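Local coordinates for protein pullulanase (Bacillus acidopullulyticus, PDB 2WAN) that hydrolyses the alpha-1,6-glucosidic linkages of pullulan and probably of branched starch polymers such as amylopectin, as a debranching glycoside hydrolase of the alpha-amylase clan, at residues A[885-897]-A[909-921]. Numbering follows the deposited sequence.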
ATOM      1  N   SER A 885     -28.407 -36.170   3.076  1.00 17.36           N
ATOM      2  CA  SER A 885     -28.608 -37.575   2.712  1.00 17.27           C
ATOM      3  C   SER A 885     -27.366 -38.232   2.109  1.00 15.95           C
ATOM      4  O   SER A 885     -26.483 -37.549   1.568  1.00 16.43           O
ATOM      5  CB  SER A 885     -29.787 -37.703   1.726  1.00 19.68           C
ATOM      6  OG  SER A 885     -29.479 -37.041   0.508  1.00 26.05           O
ATOM      7  N   GLY A 886     -27.304 -39.558   2.225  1.00 15.42           N
ATOM      8  CA  GLY A 886     -26.294 -40.339   1.543  1.00 18.08           C
ATOM      9  C   GLY A 886     -25.101 -40.716   2.394  1.00 17.18           C
ATOM     10  O   GLY A 886     -25.018 -40.357   3.577  1.00 17.50           O
ATOM     11  N   ASP A 887     -24.200 -41.471   1.780  1.00 16.27           N
ATOM     12  CA  ASP A 887     -22.972 -41.924   2.421  1.00 18.26           C
ATOM     13  C   ASP A 887     -21.910 -40.831   2.377  1.00 17.48           C
ATOM     14  O   ASP A 887     -21.624 -40.274   1.306  1.00 17.50           O
ATOM     15  CB  ASP A 887     -22.448 -43.179   1.717  1.00 20.19           C
ATOM     16  CG  ASP A 887     -21.258 -43.795   2.445  1.00 26.52           C
ATOM     17  OD1 ASP A 887     -20.148 -43.779   1.893  1.00 34.21           O
ATOM     18  OD2 ASP A 887     -21.434 -44.251   3.591  1.00 34.07           O
ATOM     19  N   TRP A 888     -21.317 -40.548   3.537  1.00 16.38           N
ATOM     20  CA  TRP A 888     -20.216 -39.580   3.648  1.00 14.68           C
ATOM     21  C   TRP A 888     -18.896 -40.253   4.009  1.00 14.47           C
ATOM     22  O   TRP A 888     -18.836 -41.114   4.894  1.00 13.96           O
ATOM     23  CB  TRP A 888     -20.558 -38.469   4.653  1.00 13.09           C
ATOM     24  CG  TRP A 888     -21.648 -37.602   4.146  1.00 12.78           C
ATOM     25  CD1 TRP A 888     -22.999 -37.787   4.322  1.00 13.71           C
ATOM     26  CD2 TRP A 888     -21.502 -36.427   3.341  1.00 12.82           C
ATOM     27  NE1 TRP A 888     -23.697 -36.798   3.667  1.00 14.44           N
ATOM     28  CE2 TRP A 888     -22.805 -35.942   3.068  1.00 14.55           C
ATOM     29  CE3 TRP A 888     -20.387 -35.726   2.828  1.00 11.62           C
ATOM     30  CZ2 TRP A 888     -23.036 -34.790   2.295  1.00 14.37           C
ATOM     31  CZ3 TRP A 888     -20.614 -34.577   2.073  1.00 13.58           C
ATOM     32  CH2 TRP A 888     -21.933 -34.125   1.804  1.00 13.49           C
ATOM     33  N   THR A 889     -17.842 -39.872   3.296  1.00 10.71           N
ATOM     34  CA  THR A 889     -16.497 -40.355   3.567  1.00 11.10           C
ATOM     35  C   THR A 889     -15.768 -39.323   4.423  1.00 12.05           C
ATOM     36  O   THR A 889     -15.658 -38.167   4.028  1.00 10.88           O
ATOM     37  CB  THR A 889     -15.708 -40.580   2.242  1.00 11.98           C
ATOM     38  OG1 THR A 889     -16.409 -41.522   1.429  1.00 15.84           O
ATOM     39  CG2 THR A 889     -14.304 -41.122   2.547  1.00 12.00           C
ATOM     40  N   ILE A 890     -15.273 -39.735   5.594  1.00 10.29           N
ATOM     41  CA  ILE A 890     -14.474 -38.845   6.445  1.00 10.87           C
ATOM     42  C   ILE A 890     -13.067 -38.769   5.860  1.00 11.04           C
ATOM     43  O   ILE A 890     -12.437 -39.794   5.646  1.00 13.09           O
ATOM     44  CB  ILE A 890     -14.394 -39.371   7.908  1.00  9.17           C
ATOM     45  CG1 ILE A 890     -15.807 -39.509   8.498  1.00 12.10           C
ATOM     46  CG2 ILE A 890     -13.507 -38.440   8.750  1.00 11.80           C
ATOM     47  CD1 ILE A 890     -15.868 -40.440   9.741  1.00 14.94           C
ATOM     48  N   VAL A 891     -12.599 -37.555   5.563  1.00  9.85           N
ATOM     49  CA  VAL A 891     -11.221 -37.378   5.070  1.00 11.08           C
ATOM     50  C   VAL A 891     -10.363 -36.489   5.995  1.00  9.46           C
ATOM     51  O   VAL A 891      -9.139 -36.485   5.911  1.00 12.47           O
ATOM     52  CB  VAL A 891     -11.184 -36.871   3.579  1.00 10.88           C
ATOM     53  CG1 VAL A 891     -11.810 -37.896   2.667  1.00 12.06           C
ATOM     54  CG2 VAL A 891     -11.876 -35.520   3.446  1.00 14.27           C
ATOM     55  N   GLY A 892     -11.011 -35.751   6.897  1.00 10.31           N
ATOM     56  CA  GLY A 892     -10.307 -34.941   7.892  1.00 10.39           C
ATOM     57  C   GLY A 892     -10.998 -35.121   9.231  1.00  9.61           C
ATOM     58  O   GLY A 892     -12.179 -34.780   9.389  1.00 10.65           O
ATOM     59  N   LEU A 893     -10.264 -35.674  10.193  1.00 12.60           N
ATOM     60  CA  LEU A 893     -10.816 -35.923  11.520  1.00 11.99           C
ATOM     61  C   LEU A 893      -9.687 -35.833  12.540  1.00 11.82           C
ATOM     62  O   LEU A 893      -8.696 -36.574  12.437  1.00 12.36           O
ATOM     63  CB  LEU A 893     -11.455 -37.309  11.583  1.00 13.67           C
ATOM     64  CG  LEU A 893     -12.136 -37.717  12.892  1.00 16.46           C
ATOM     65  CD1 LEU A 893     -13.339 -36.859  13.145  1.00 14.87           C
ATOM     66  CD2 LEU A 893     -12.513 -39.196  12.836  1.00 20.26           C
ATOM     67  N   GLY A 894      -9.840 -34.941  13.517  1.00 12.41           N
ATOM     68  CA  GLY A 894      -8.792 -34.734  14.531  1.00 13.75           C
ATOM     69  C   GLY A 894      -7.471 -34.365  13.876  1.00 15.00           C
ATOM     70  O   GLY A 894      -7.432 -33.459  13.047  1.00 14.62           O
ATOM     71  N   ASP A 895      -6.404 -35.098  14.198  1.00 14.90           N
ATOM     72  CA  ASP A 895      -5.090 -34.778  13.654  1.00 17.02           C
ATOM     73  C   ASP A 895      -4.803 -35.365  12.274  1.00 16.94           C
ATOM     74  O   ASP A 895      -3.689 -35.226  11.777  1.00 17.47           O
ATOM     75  CB  ASP A 895      -3.951 -35.108  14.660  1.00 18.24           C
ATOM     76  CG  ASP A 895      -3.832 -36.588  14.969  1.00 25.79           C
ATOM     77  OD1 ASP A 895      -4.461 -37.417  14.278  1.00 26.97           O
ATOM     78  OD2 ASP A 895      -3.093 -36.942  15.921  1.00 27.76           O
ATOM     79  N   GLN A 896      -5.795 -36.012  11.651  1.00 12.73           N
ATOM     80  CA  GLN A 896      -5.564 -36.657  10.354  1.00 13.12           C
ATOM     81  C   GLN A 896      -6.315 -35.950   9.236  1.00 13.83           C
ATOM     82  O   GLN A 896      -7.545 -35.939   9.253  1.00 13.45           O
ATOM     83  CB  GLN A 896      -6.043 -38.102  10.387  1.00 14.55           C
ATOM     84  CG  GLN A 896      -5.475 -38.963  11.495  1.00 21.12           C
ATOM     85  CD  GLN A 896      -5.782 -40.425  11.252  1.00 29.66           C
ATOM     86  OE1 GLN A 896      -5.131 -41.084  10.439  1.00 38.62           O
ATOM     87  NE2 GLN A 896      -6.799 -40.934  11.935  1.00 38.35           N
ATOM     88  N   ILE A 897      -5.594 -35.409   8.245  1.00 12.10           N
ATOM     89  CA  ILE A 897      -6.212 -34.720   7.113  1.00 12.33           C
ATOM     90  C   ILE A 897      -5.601 -35.315   5.839  1.00 11.97           C
ATOM     91  O   ILE A 897      -4.385 -35.505   5.777  1.00 13.10           O
ATOM     92  CB  ILE A 897      -5.882 -33.203   7.124  1.00 12.61           C
ATOM     93  CG1 ILE A 897      -6.280 -32.556   8.458  1.00 14.65           C
ATOM     94  CG2 ILE A 897      -6.499 -32.471   5.892  1.00 13.69           C
ATOM     95  CD1 ILE A 897      -7.779 -32.479   8.705  1.00 14.24           C
ATOM     96  N   VAL A 909     -22.541 -36.986  12.538  1.00 13.30           N
ATOM     97  CA  VAL A 909     -21.113 -37.245  12.770  1.00 14.37           C
ATOM     98  C   VAL A 909     -20.593 -36.390  13.925  1.00 15.31           C
ATOM     99  O   VAL A 909     -21.038 -35.249  14.124  1.00 14.01           O
ATOM    100  CB  VAL A 909     -20.266 -37.014  11.471  1.00 15.64           C
ATOM    101  CG1 VAL A 909     -20.256 -35.551  11.071  1.00 17.30           C
ATOM    102  CG2 VAL A 909     -18.834 -37.573  11.620  1.00 17.05           C
ATOM    103  N   GLN A 910     -19.658 -36.953  14.687  1.00 17.06           N
ATOM    104  CA  GLN A 910     -19.073 -36.254  15.826  1.00 18.51           C
ATOM    105  C   GLN A 910     -17.747 -35.593  15.429  1.00 17.44           C
ATOM    106  O   GLN A 910     -16.912 -36.208  14.762  1.00 17.46           O
ATOM    107  CB  GLN A 910     -18.879 -37.241  16.980  1.00 19.47           C
ATOM    108  CG  GLN A 910     -18.491 -36.591  18.297  1.00 26.34           C
ATOM    109  CD  GLN A 910     -18.460 -37.592  19.436  1.00 33.71           C
ATOM    110  OE1 GLN A 910     -19.429 -38.316  19.667  1.00 40.86           O
ATOM    111  NE2 GLN A 910     -17.343 -37.644  20.145  1.00 38.05           N
ATOM    112  N   VAL A 911     -17.587 -34.327  15.799  1.00 15.45           N
ATOM    113  CA  VAL A 911     -16.382 -33.580  15.508  1.00 15.25           C
ATOM    114  C   VAL A 911     -15.615 -33.382  16.802  1.00 15.48           C
ATOM    115  O   VAL A 911     -16.129 -32.705  17.707  1.00 15.66           O
ATOM    116  CB  VAL A 911     -16.703 -32.177  14.933  1.00 16.77           C
ATOM    117  CG1 VAL A 911     -15.408 -31.436  14.620  1.00 15.56           C
ATOM    118  CG2 VAL A 911     -17.616 -32.288  13.672  1.00 20.32           C
ATOM    119  N   PRO A 912     -14.383 -33.931  16.901  1.00 14.67           N
ATOM    120  CA  PRO A 912     -13.626 -33.754  18.158  1.00 14.46           C
ATOM    121  C   PRO A 912     -13.399 -32.299  18.576  1.00 13.63           C
ATOM    122  O   PRO A 912     -13.443 -31.373  17.746  1.00 14.32           O
ATOM    123  CB  PRO A 912     -12.274 -34.425  17.870  1.00 17.63           C
ATOM    124  CG  PRO A 912     -12.512 -35.354  16.752  1.00 18.29           C
ATOM    125  CD  PRO A 912     -13.661 -34.784  15.938  1.00 12.11           C
ATOM    126  N   ALA A 913     -13.167 -32.110  19.873  1.00 13.69           N
ATOM    127  CA  ALA A 913     -12.863 -30.803  20.453  1.00 14.01           C
ATOM    128  C   ALA A 913     -11.710 -30.116  19.719  1.00 13.82           C
ATOM    129  O   ALA A 913     -10.761 -30.784  19.282  1.00 13.21           O
ATOM    130  CB  ALA A 913     -12.503 -30.969  21.920  1.00 14.81           C
ATOM    131  N   ILE A 914     -11.816 -28.793  19.584  1.00 11.95           N
ATOM    132  CA  ILE A 914     -10.799 -27.924  18.942  1.00 11.29           C
ATOM    133  C   ILE A 914     -10.214 -28.563  17.672  1.00 10.80           C
ATOM    134  O   ILE A 914      -9.023 -28.881  17.602  1.00 12.88           O
ATOM    135  CB  ILE A 914      -9.647 -27.516  19.905  1.00  9.99           C
ATOM    136  CG1 ILE A 914     -10.181 -27.341  21.334  1.00 12.37           C
ATOM    137  CG2 ILE A 914      -8.964 -26.226  19.420  1.00 12.93           C
ATOM    138  CD1 ILE A 914      -9.126 -26.828  22.307  1.00 14.12           C
ATOM    139  N   SER A 915     -11.075 -28.774  16.680  1.00 11.75           N
ATOM    140  CA  SER A 915     -10.620 -29.405  15.446  1.00 10.11           C
ATOM    141  C   SER A 915     -11.485 -29.030  14.257  1.00 11.32           C
ATOM    142  O   SER A 915     -12.521 -28.354  14.387  1.00 11.04           O
ATOM    143  CB  SER A 915     -10.626 -30.934  15.609  1.00 12.88           C
ATOM    144  OG  SER A 915     -11.953 -31.431  15.534  1.00 14.04           O
ATOM    145  N   THR A 916     -11.031 -29.476  13.090  1.00 11.01           N
ATOM    146  CA  THR A 916     -11.764 -29.281  11.840  1.00 10.87           C
ATOM    147  C   THR A 916     -12.136 -30.638  11.271  1.00  9.34           C
ATOM    148  O   THR A 916     -11.295 -31.545  11.185  1.00 10.67           O
ATOM    149  CB  THR A 916     -10.905 -28.476  10.815  1.00  9.53           C
ATOM    150  OG1 THR A 916     -10.605 -27.193  11.366  1.00 12.59           O
ATOM    151  CG2 THR A 916     -11.681 -28.293   9.476  1.00 10.67           C
ATOM    152  N   LEU A 917     -13.412 -30.788  10.924  1.00 10.39           N
ATOM    153  CA  LEU A 917     -13.927 -32.008  10.284  1.00 11.94           C
ATOM    154  C   LEU A 917     -14.004 -31.740   8.792  1.00 11.78           C
ATOM    155  O   LEU A 917     -14.452 -30.668   8.388  1.00 12.33           O
ATOM    156  CB  LEU A 917     -15.348 -32.319  10.798  1.00 13.96           C
ATOM    157  CG  LEU A 917     -16.099 -33.465  10.096  1.00 13.60           C
ATOM    158  CD1 LEU A 917     -15.641 -34.818  10.645  1.00 15.35           C
ATOM    159  CD2 LEU A 917     -17.618 -33.288  10.227  1.00 19.16           C
ATOM    160  N   ILE A 918     -13.561 -32.698   7.974  1.00  9.47           N
ATOM    161  CA  ILE A 918     -13.789 -32.645   6.535  1.00  8.48           C
ATOM    162  C   ILE A 918     -14.370 -33.965   6.054  1.00  9.87           C
ATOM    163  O   ILE A 918     -13.855 -35.038   6.373  1.00 10.34           O
ATOM    164  CB  ILE A 918     -12.501 -32.328   5.745  1.00  9.99           C
ATOM    165  CG1 ILE A 918     -11.830 -31.089   6.350  1.00 12.62           C
ATOM    166  CG2 ILE A 918     -12.865 -32.075   4.227  1.00  8.98           C
ATOM    167  CD1 ILE A 918     -10.500 -30.729   5.756  1.00 15.47           C
ATOM    168  N   LEU A 919     -15.473 -33.870   5.323  1.00  9.74           N
ATOM    169  CA  LEU A 919     -16.123 -35.031   4.721  1.00 10.96           C
ATOM    170  C   LEU A 919     -16.299 -34.801   3.249  1.00 11.55           C
ATOM    171  O   LEU A 919     -16.325 -33.660   2.805  1.00 11.45           O
ATOM    172  CB  LEU A 919     -17.539 -35.186   5.259  1.00 11.69           C
ATOM    173  CG  LEU A 919     -17.758 -35.130   6.760  1.00 14.94           C
ATOM    174  CD1 LEU A 919     -19.245 -34.928   6.999  1.00 19.97           C
ATOM    175  CD2 LEU A 919     -17.272 -36.401   7.406  1.00 19.15           C
ATOM    176  N   LYS A 920     -16.462 -35.886   2.498  1.00 12.31           N
ATOM    177  CA  LYS A 920     -16.815 -35.761   1.082  1.00 13.34           C
ATOM    178  C   LYS A 920     -17.758 -36.865   0.639  1.00 13.02           C
ATOM    179  O   LYS A 920     -17.840 -37.932   1.256  1.00 13.19           O
ATOM    180  CB  LYS A 920     -15.565 -35.695   0.175  1.00  9.51           C
ATOM    181  CG  LYS A 920     -14.685 -36.957   0.171  1.00 10.40           C
ATOM    182  CD  LYS A 920     -15.178 -37.925  -0.895  1.00 12.84           C
ATOM    183  CE  LYS A 920     -14.270 -39.135  -1.035  1.00 15.44           C
ATOM    184  NZ  LYS A 920     -14.787 -39.992  -2.146  1.00 19.84           N
ATOM    185  N   GLN A 921     -18.434 -36.602  -0.472  1.00 11.22           N
ATOM    186  CA  GLN A 921     -19.347 -37.544  -1.071  1.00 13.90           C
ATOM    187  C   GLN A 921     -19.074 -37.473  -2.556  1.00 16.67           C
ATOM    188  O   GLN A 921     -19.121 -38.459  -3.288  1.00 18.06           O
ATOM    189  CB  GLN A 921     -20.754 -37.022  -0.783  1.00 16.25           C
ATOM    190  CG  GLN A 921     -21.890 -37.933  -1.032  1.00 23.72           C
ATOM    191  CD  GLN A 921     -23.155 -37.347  -0.461  1.00 20.55           C
ATOM    192  OE1 GLN A 921     -23.678 -36.350  -0.967  1.00 15.36           O
ATOM    193  NE2 GLN A 921     -23.662 -37.963   0.604  1.00 15.91           N
ATOM    194  OXT GLN A 921     -18.803 -36.381  -3.053  1.00 18.31           O
TER
HETATM  195  O   HOH W   1     -26.018 -35.272  -0.093  1.00 16.20           O
HETATM  196  O   HOH W   2     -15.120 -42.561  -0.693  1.00 30.15           O
HETATM  197  O   HOH W   3     -12.022 -33.132  13.323  1.00 11.71           O
HETATM  198  O   HOH W   4      -8.730 -31.308  12.250  1.00 12.82           O
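One face of the W888 indole is covered by the C-terminal residue Q921, whose NE2 rides 3.2 Å above the ring plane, offset toward the rim, with ring and amide planes 33° apart. Over the same ring Q921 CB makes a CH-pi contact, 3.9 Å from the six-membered centroid; K920 N lies in plane at the edge. The indole NE1, a donor like the nearby Q921 NE2, hydrogen-bonds to P884 O. Q921 swings CG away from its backbone N (chi1 -167°) and runs on extended, which carries NE2 across the indole to donate to two carbonyls: to S885 O at 3.0 Å, in the carbonyl plane on a lone pair, and to D887 O from well above the carbonyl plane. Q921 OE1 is held by N867 and by a water that also binds S885 O. Were W888 an alanine, the face under Q921 CB and NE2 would be lost, which would probably open a gap beside L919 CB and leave P884 O without its indole donor.

Inward from the chain end, strands 888-893 and 915-920 pair antiparallel, T889 and K920 exchanging backbone bonds. A classic bulge follows, where V891 N and G892 N both donate to I918 O, from the same face of its plane. L919 CD2 packs alongside I890 CG1 at 3.6 Å, whereas the V891 and I918 side chains cross at about a right angle, meeting through their CG2 methyls. Farther on, L893 CD1 presses against P912 CD.

The contact thus illustrates how a C-terminal strand is secured within an all-beta domain: backbone bonds set the register, while two amide N-H bonds, with the indole face beneath, fasten the last residue.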